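Alpha-fucosidase (Bifidobacterium bifidum, PDB 2EAB) probably hydrolyses terminal alpha-1,2-linked L-fucose from glycans as a 1,2-alpha-L-fucosidase, this chain being the catalytic domain of a longer calcium-containing protein. Local coordinates at residues A[289-293]-A[488-492]; A[512-516]-A[531-535]. All coordinates share one frame; numbering follows the deposited sequence.

Contact 1 (A[289-293]-A[488-492]); sequences PSYRT and TAYGW
Tyr291 and Tyr490 meet in a buried, offset edge-to-face aromatic contact between two loops. Segment 289-293 follows strand 273-282 and leads to helix 297-314; segment 488-492 follows strand 486-487. The ring planes stand at 89° with centroids 5.6 Å apart, and the edge of Tyr490 is turned to the face of Tyr291. Tyr490 CA also sits over that face, 3.9 Å from the Tyr291 ring centroid, as a CH-pi contact. Tyr291 CB lies in the Tyr490 ring plane at its edge, 3.5 Å from Tyr490 CD1; with CG opposite the carbonyl carbon (chi1 -66°) the Tyr291 ring extends on past Tyr490, its hydroxyl nearing Gly491. Arg292 curls back at chi2, and NH1 donates a nearly straight bond of 3.0 Å to Tyr291 O, arriving from above the carbonyl plane. The same NH1 lies 3.6 Å from Tyr490 CE1. Trp80 O holds the Tyr490 hydroxyl by a hydrogen bond. A leucine in place of Tyr291 would probably lose the edge-to-face pair and open a gap over Tyr490 CA and beside Gly491. Within 488-492, Thr488 OG1 accepts from Tyr490 N, an ST turn. The pair packs the loop leaving the N-terminal beta domain on a loop of the helical catalytic domain, the two-part architecture of family 95 glycoside hydrolases.

Contact 2 (A[512-516]-A[531-535]); sequences LQNVY and VYALL
Val515 and Val531 meet in an antiparallel helix-helix packing, an alpha-hairpin of the helical-barrel catalytic domain, with helix 507-520 running against helix 525-546. The local axes are 10.1 Å apart at closest approach and their directions differ by 157°. Across this apolar seam the valines meet through their CG1 methyls at 3.6 Å, sliding past each other in opposite directions. Val515 CG1 also reaches Leu534 CD1, the two side chains crossing at about a right angle. Toward one end of the seam, Leu512 CD2 rests on Leu534 CB at 3.6 Å, and Leu512 CB lies more loosely against Leu535 CD2. Tyr516 touches Val531 and Leu535, one helical turn apart: its ring atom CD1 meets both Val531 CG2 and Leu535 CD1, each 3.7 Å away. With CG opposite the backbone N (chi1 -176°), the tyrosine ring runs on past the seam and touches 531-535 by its CD1 flank, crossing both aliphatic side chains at about a right angle. Further out, Val448 of helix 442-450 touches Leu512 and Val515, and Tyr481 packs on Leu512 and hydrogen-bonds through its hydroxyl to Leu534 O. Helix 577-596 meets Tyr516 through Asp589 and Glu592. The Tyr516 side chain also comes within about 3 Å, at the nearest atoms, of that of Glu520, a calcium ligand in another structure of this protein though no such ion is bound here. Within the helices themselves, Tyr516 N donates to Leu512 O at 2.8 Å, and Leu535 N to Val531 O at 2.9 Å, the regular helical bonds of the two segments.

In the fold
Both segments of contact 1 come earlier in the chain than those of contact 2. Their centres are 21 Å apart and their nearest atoms about 13 Å apart, without touching. Contact 1 joins the loop that follows strand 273-282, on the way from the N-terminal beta domain to helix 297-314, to a loop within the catalytic region. Contact 2 lies wholly inside that region, where two successive helices, 507-520 and 525-546, pair as neighbours. Nineteen residues separate segment 488-492 from segment 512-516. Contact 1 thus lies where the outgoing loop of the beta domain meets the catalytic region, contact 2 within the helical body of that region.

Contact 1 (A[289-293]-A[488-492])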
ATOM      1  N   PRO A 289       3.311  25.679   2.461  1.00  7.29           N
ATOM      2  CA  PRO A 289       2.539  25.592   1.221  1.00  7.35           C
ATOM      3  C   PRO A 289       3.311  25.559  -0.102  1.00  7.37           C
ATOM      4  O   PRO A 289       2.685  25.371  -1.139  1.00  6.97           O
ATOM      5  CB  PRO A 289       1.711  26.872   1.273  1.00  7.67           C
ATOM      6  CG  PRO A 289       2.664  27.862   1.876  1.00  8.38           C
ATOM      7  CD  PRO A 289       3.538  27.088   2.845  1.00  8.01           C
ATOM      8  N   SER A 290       4.630  25.758  -0.084  1.00  6.94           N
ATOM      9  CA  SER A 290       5.383  25.949  -1.337  1.00  7.27           C
ATOM     10  C   SER A 290       5.810  24.659  -2.027  1.00  6.53           C
ATOM     11  O   SER A 290       6.030  24.647  -3.236  1.00  6.50           O
ATOM     12  CB  SER A 290       6.615  26.822  -1.103  1.00  7.93           C
ATOM     13  OG  SER A 290       7.624  26.108  -0.406  1.00 10.39           O
ATOM     14  N   TYR A 291       5.962  23.596  -1.244  1.00  6.22           N
ATOM     15  CA  TYR A 291       6.364  22.278  -1.747  1.00  6.30           C
ATOM     16  C   TYR A 291       7.633  22.287  -2.607  1.00  6.26           C
ATOM     17  O   TYR A 291       7.734  21.553  -3.594  1.00  5.89           O
ATOM     18  CB  TYR A 291       5.204  21.573  -2.464  1.00  6.40           C
ATOM     19  CG  TYR A 291       4.083  21.220  -1.516  1.00  6.16           C
ATOM     20  CD1 TYR A 291       4.084  20.012  -0.833  1.00  6.36           C
ATOM     21  CD2 TYR A 291       3.039  22.112  -1.279  1.00  6.42           C
ATOM     22  CE1 TYR A 291       3.062  19.691   0.057  1.00  6.46           C
ATOM     23  CE2 TYR A 291       2.010  21.805  -0.395  1.00  6.81           C
ATOM     24  CZ  TYR A 291       2.029  20.598   0.273  1.00  6.07           C
ATOM     25  OH  TYR A 291       1.002  20.315   1.149  1.00  6.70           O
ATOM     26  N   ARG A 292       8.607  23.102  -2.204  1.00  6.47           N
ATOM     27  CA  ARG A 292       9.907  23.172  -2.881  1.00  7.12           C
ATOM     28  C   ARG A 292      11.052  23.247  -1.883  1.00  7.38           C
ATOM     29  O   ARG A 292      10.879  23.750  -0.773  1.00  7.85           O
ATOM     30  CB  ARG A 292       9.984  24.388  -3.813  1.00  7.23           C
ATOM     31  CG  ARG A 292       8.971  24.406  -4.948  1.00  7.13           C
ATOM     32  CD  ARG A 292       9.214  23.281  -5.950  1.00  7.16           C
ATOM     33  NE  ARG A 292       8.377  23.422  -7.142  1.00  7.32           N
ATOM     34  CZ  ARG A 292       7.137  22.955  -7.257  1.00  6.58           C
ATOM     35  NH1 ARG A 292       6.562  22.303  -6.250  1.00  7.23           N
ATOM     36  NH2 ARG A 292       6.466  23.146  -8.383  1.00  7.53           N
ATOM     37  N   THR A 293      12.224  22.765  -2.289  1.00  7.62           N
ATOM     38  CA  THR A 293      13.419  22.861  -1.446  1.00  8.23           C
ATOM     39  C   THR A 293      13.962  24.285  -1.372  1.00  8.40           C
ATOM     40  O   THR A 293      14.646  24.635  -0.405  1.00  9.03           O
ATOM     41  CB  THR A 293      14.560  21.969  -1.948  1.00  8.53           C
ATOM     42  OG1 THR A 293      14.908  22.364  -3.279  1.00  8.44           O
ATOM     43  CG2 THR A 293      14.159  20.499  -1.920  1.00  8.33           C
ATOM     44  N   THR A 488      -2.541  13.841  -3.580  1.00  5.13           N
ATOM     45  CA  THR A 488      -1.397  14.084  -4.454  1.00  5.39           C
ATOM     46  C   THR A 488      -0.147  14.357  -3.619  1.00  5.41           C
ATOM     47  O   THR A 488      -0.155  14.203  -2.397  1.00  5.48           O
ATOM     48  CB  THR A 488      -1.638  15.294  -5.383  1.00  5.53           C
ATOM     49  OG1 THR A 488      -1.612  16.487  -4.596  1.00  5.14           O
ATOM     50  CG2 THR A 488      -2.953  15.178  -6.145  1.00  5.84           C
ATOM     51  N   ALA A 489       0.918  14.792  -4.282  1.00  5.36           N
ATOM     52  CA  ALA A 489       2.136  15.229  -3.608  1.00  5.62           C
ATOM     53  C   ALA A 489       2.004  16.619  -2.967  1.00  5.57           C
ATOM     54  O   ALA A 489       2.915  17.057  -2.259  1.00  5.81           O
ATOM     55  CB  ALA A 489       3.306  15.207  -4.585  1.00  6.22           C
ATOM     56  N   TYR A 490       0.889  17.312  -3.211  1.00  5.39           N
ATOM     57  CA  TYR A 490       0.788  18.747  -2.926  1.00  5.37           C
ATOM     58  C   TYR A 490      -0.405  19.164  -2.066  1.00  5.70           C
ATOM     59  O   TYR A 490      -0.944  20.270  -2.222  1.00  5.49           O
ATOM     60  CB  TYR A 490       0.776  19.539  -4.236  1.00  5.45           C
ATOM     61  CG  TYR A 490       1.974  19.309  -5.122  1.00  5.18           C
ATOM     62  CD1 TYR A 490       3.241  19.722  -4.724  1.00  5.75           C
ATOM     63  CD2 TYR A 490       1.839  18.702  -6.369  1.00  6.16           C
ATOM     64  CE1 TYR A 490       4.343  19.529  -5.535  1.00  5.71           C
ATOM     65  CE2 TYR A 490       2.942  18.494  -7.189  1.00  5.65           C
ATOM     66  CZ  TYR A 490       4.192  18.918  -6.766  1.00  5.88           C
ATOM     67  OH  TYR A 490       5.304  18.732  -7.558  1.00  6.11           O
ATOM     68  N   GLY A 491      -0.819  18.308  -1.137  1.00  5.31           N
ATOM     69  CA  GLY A 491      -1.885  18.699  -0.219  1.00  5.83           C
ATOM     70  C   GLY A 491      -3.223  18.970  -0.893  1.00  5.22           C
ATOM     71  O   GLY A 491      -3.934  19.909  -0.519  1.00  5.61           O
ATOM     72  N   TRP A 492      -3.557  18.133  -1.879  1.00  5.35           N
ATOM     73  CA  TRP A 492      -4.855  18.146  -2.560  1.00  5.34           C
ATOM     74  C   TRP A 492      -5.863  17.410  -1.673  1.00  4.98           C
ATOM     75  O   TRP A 492      -6.267  16.268  -1.945  1.00  5.53           O
ATOM     76  CB  TRP A 492      -4.706  17.460  -3.911  1.00  5.50           C
ATOM     77  CG  TRP A 492      -5.865  17.548  -4.856  1.00  5.17           C
ATOM     78  CD1 TRP A 492      -6.750  16.554  -5.163  1.00  5.16           C
ATOM     79  CD2 TRP A 492      -6.224  18.669  -5.670  1.00  5.52           C
ATOM     80  NE1 TRP A 492      -7.654  16.993  -6.106  1.00  5.53           N
ATOM     81  CE2 TRP A 492      -7.347  18.285  -6.438  1.00  5.36           C
ATOM     82  CE3 TRP A 492      -5.713  19.964  -5.818  1.00  5.68           C
ATOM     83  CZ2 TRP A 492      -7.956  19.147  -7.346  1.00  5.70           C
ATOM     84  CZ3 TRP A 492      -6.318  20.817  -6.726  1.00  5.73           C
ATOM     85  CH2 TRP A 492      -7.432  20.407  -7.472  1.00  6.14           C
TER

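Contact 2 (A[512-516]-A[531-535])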
ATOM      1  N   LEU A 512      -5.323   6.537   9.070  1.00  5.80           N
ATOM      2  CA  LEU A 512      -4.799   6.544  10.434  1.00  6.00           C
ATOM      3  C   LEU A 512      -4.699   5.156  11.056  1.00  5.86           C
ATOM      4  O   LEU A 512      -3.883   4.945  11.962  1.00  6.30           O
ATOM      5  CB  LEU A 512      -5.579   7.497  11.333  1.00  5.95           C
ATOM      6  CG  LEU A 512      -5.298   8.982  11.068  1.00  6.35           C
ATOM      7  CD1 LEU A 512      -6.330   9.845  11.778  1.00  7.28           C
ATOM      8  CD2 LEU A 512      -3.887   9.392  11.465  1.00  6.93           C
ATOM      9  N   GLN A 513      -5.515   4.212  10.591  1.00  5.93           N
ATOM     10  CA  GLN A 513      -5.340   2.830  11.040  1.00  5.98           C
ATOM     11  C   GLN A 513      -3.967   2.299  10.654  1.00  5.84           C
ATOM     12  O   GLN A 513      -3.270   1.711  11.485  1.00  5.79           O
ATOM     13  CB  GLN A 513      -6.411   1.905  10.483  1.00  6.34           C
ATOM     14  CG  GLN A 513      -7.785   2.106  11.079  1.00  6.89           C
ATOM     15  CD  GLN A 513      -8.742   0.986  10.732  1.00  7.27           C
ATOM     16  OE1 GLN A 513      -8.386  -0.186  10.799  1.00  7.42           O
ATOM     17  NE2 GLN A 513      -9.975   1.343  10.387  1.00  7.23           N
ATOM     18  N   ASN A 514      -3.579   2.498   9.394  1.00  5.40           N
ATOM     19  CA  ASN A 514      -2.264   2.052   8.936  1.00  5.78           C
ATOM     20  C   ASN A 514      -1.151   2.705   9.745  1.00  5.98           C
ATOM     21  O   ASN A 514      -0.142   2.074  10.058  1.00  6.13           O
ATOM     22  CB  ASN A 514      -2.045   2.388   7.456  1.00  6.09           C
ATOM     23  CG  ASN A 514      -2.967   1.633   6.524  1.00  6.09           C
ATOM     24  OD1 ASN A 514      -2.567   0.644   5.899  1.00  7.95           O
ATOM     25  ND2 ASN A 514      -4.185   2.112   6.392  1.00  4.75           N
ATOM     26  N   VAL A 515      -1.353   3.974  10.081  1.00  5.88           N
ATOM     27  CA  VAL A 515      -0.387   4.733  10.867  1.00  6.45           C
ATOM     28  C   VAL A 515      -0.284   4.168  12.287  1.00  6.30           C
ATOM     29  O   VAL A 515       0.822   3.913  12.772  1.00  6.48           O
ATOM     30  CB  VAL A 515      -0.716   6.249  10.871  1.00  6.44           C
ATOM     31  CG1 VAL A 515       0.197   7.001  11.820  1.00  7.45           C
ATOM     32  CG2 VAL A 515      -0.587   6.821   9.468  1.00  6.90           C
ATOM     33  N   TYR A 516      -1.425   3.960  12.944  1.00  6.19           N
ATOM     34  CA  TYR A 516      -1.416   3.427  14.303  1.00  6.27           C
ATOM     35  C   TYR A 516      -0.778   2.037  14.373  1.00  6.25           C
ATOM     36  O   TYR A 516      -0.136   1.691  15.370  1.00  6.26           O
ATOM     37  CB  TYR A 516      -2.820   3.425  14.931  1.00  6.53           C
ATOM     38  CG  TYR A 516      -2.769   2.958  16.366  1.00  7.13           C
ATOM     39  CD1 TYR A 516      -2.227   3.771  17.354  1.00  7.73           C
ATOM     40  CD2 TYR A 516      -3.208   1.684  16.731  1.00  8.04           C
ATOM     41  CE1 TYR A 516      -2.132   3.342  18.674  1.00  9.05           C
ATOM     42  CE2 TYR A 516      -3.118   1.248  18.060  1.00  9.15           C
ATOM     43  CZ  TYR A 516      -2.574   2.086  19.018  1.00  8.64           C
ATOM     44  OH  TYR A 516      -2.467   1.679  20.334  1.00 10.02           O
ATOM     45  N   VAL A 531       1.748   9.038  16.451  1.00  7.36           N
ATOM     46  CA  VAL A 531       0.424   8.515  16.116  1.00  7.75           C
ATOM     47  C   VAL A 531      -0.624   9.093  17.059  1.00  7.43           C
ATOM     48  O   VAL A 531      -1.750   9.376  16.649  1.00  7.39           O
ATOM     49  CB  VAL A 531       0.369   6.958  16.046  1.00  8.15           C
ATOM     50  CG1 VAL A 531       1.451   6.424  15.121  1.00  9.28           C
ATOM     51  CG2 VAL A 531       0.497   6.316  17.420  1.00  8.76           C
ATOM     52  N   TYR A 532      -0.255   9.286  18.323  1.00  7.25           N
ATOM     53  CA  TYR A 532      -1.163   9.922  19.266  1.00  7.11           C
ATOM     54  C   TYR A 532      -1.527  11.338  18.824  1.00  6.96           C
ATOM     55  O   TYR A 532      -2.695  11.715  18.860  1.00  7.10           O
ATOM     56  CB  TYR A 532      -0.602   9.939  20.694  1.00  7.57           C
ATOM     57  CG  TYR A 532      -1.483  10.731  21.632  1.00  7.94           C
ATOM     58  CD1 TYR A 532      -2.725  10.239  22.024  1.00  8.67           C
ATOM     59  CD2 TYR A 532      -1.095  11.988  22.098  1.00  9.28           C
ATOM     60  CE1 TYR A 532      -3.559  10.967  22.860  1.00  9.32           C
ATOM     61  CE2 TYR A 532      -1.924  12.725  22.950  1.00  9.55           C
ATOM     62  CZ  TYR A 532      -3.151  12.204  23.324  1.00  9.37           C
ATOM     63  OH  TYR A 532      -3.990  12.908  24.155  1.00  9.86           O
ATOM     64  N   ALA A 533      -0.527  12.124  18.431  1.00  7.01           N
ATOM     65  CA  ALA A 533      -0.786  13.488  17.978  1.00  7.16           C
ATOM     66  C   ALA A 533      -1.787  13.503  16.815  1.00  6.61           C
ATOM     67  O   ALA A 533      -2.747  14.269  16.829  1.00  6.73           O
ATOM     68  CB  ALA A 533       0.515  14.196  17.604  1.00  7.59           C
ATOM     69  N   LEU A 534      -1.575  12.637  15.829  1.00  6.47           N
ATOM     70  CA  LEU A 534      -2.486  12.550  14.683  1.00  6.46           C
ATOM     71  C   LEU A 534      -3.893  12.140  15.088  1.00  6.41           C
ATOM     72  O   LEU A 534      -4.879  12.733  14.638  1.00  6.62           O
ATOM     73  CB  LEU A 534      -1.948  11.575  13.639  1.00  6.66           C
ATOM     74  CG  LEU A 534      -0.755  12.062  12.814  1.00  6.50           C
ATOM     75  CD1 LEU A 534      -0.054  10.897  12.133  1.00  7.61           C
ATOM     76  CD2 LEU A 534      -1.187  13.103  11.788  1.00  7.33           C
ATOM     77  N   LEU A 535      -3.974  11.120  15.939  1.00  6.34           N
ATOM     78  CA  LEU A 535      -5.263  10.590  16.375  1.00  6.69           C
ATOM     79  C   LEU A 535      -6.021  11.569  17.252  1.00  6.63           C
ATOM     80  O   LEU A 535      -7.241  11.653  17.163  1.00  7.03           O
ATOM     81  CB  LEU A 535      -5.085   9.259  17.103  1.00  6.80           C
ATOM     82  CG  LEU A 535      -4.807   8.063  16.192  1.00  7.18           C
ATOM     83  CD1 LEU A 535      -4.227   6.914  16.985  1.00  8.07           C
ATOM     84  CD2 LEU A 535      -6.074   7.629  15.462  1.00  8.06           C
TER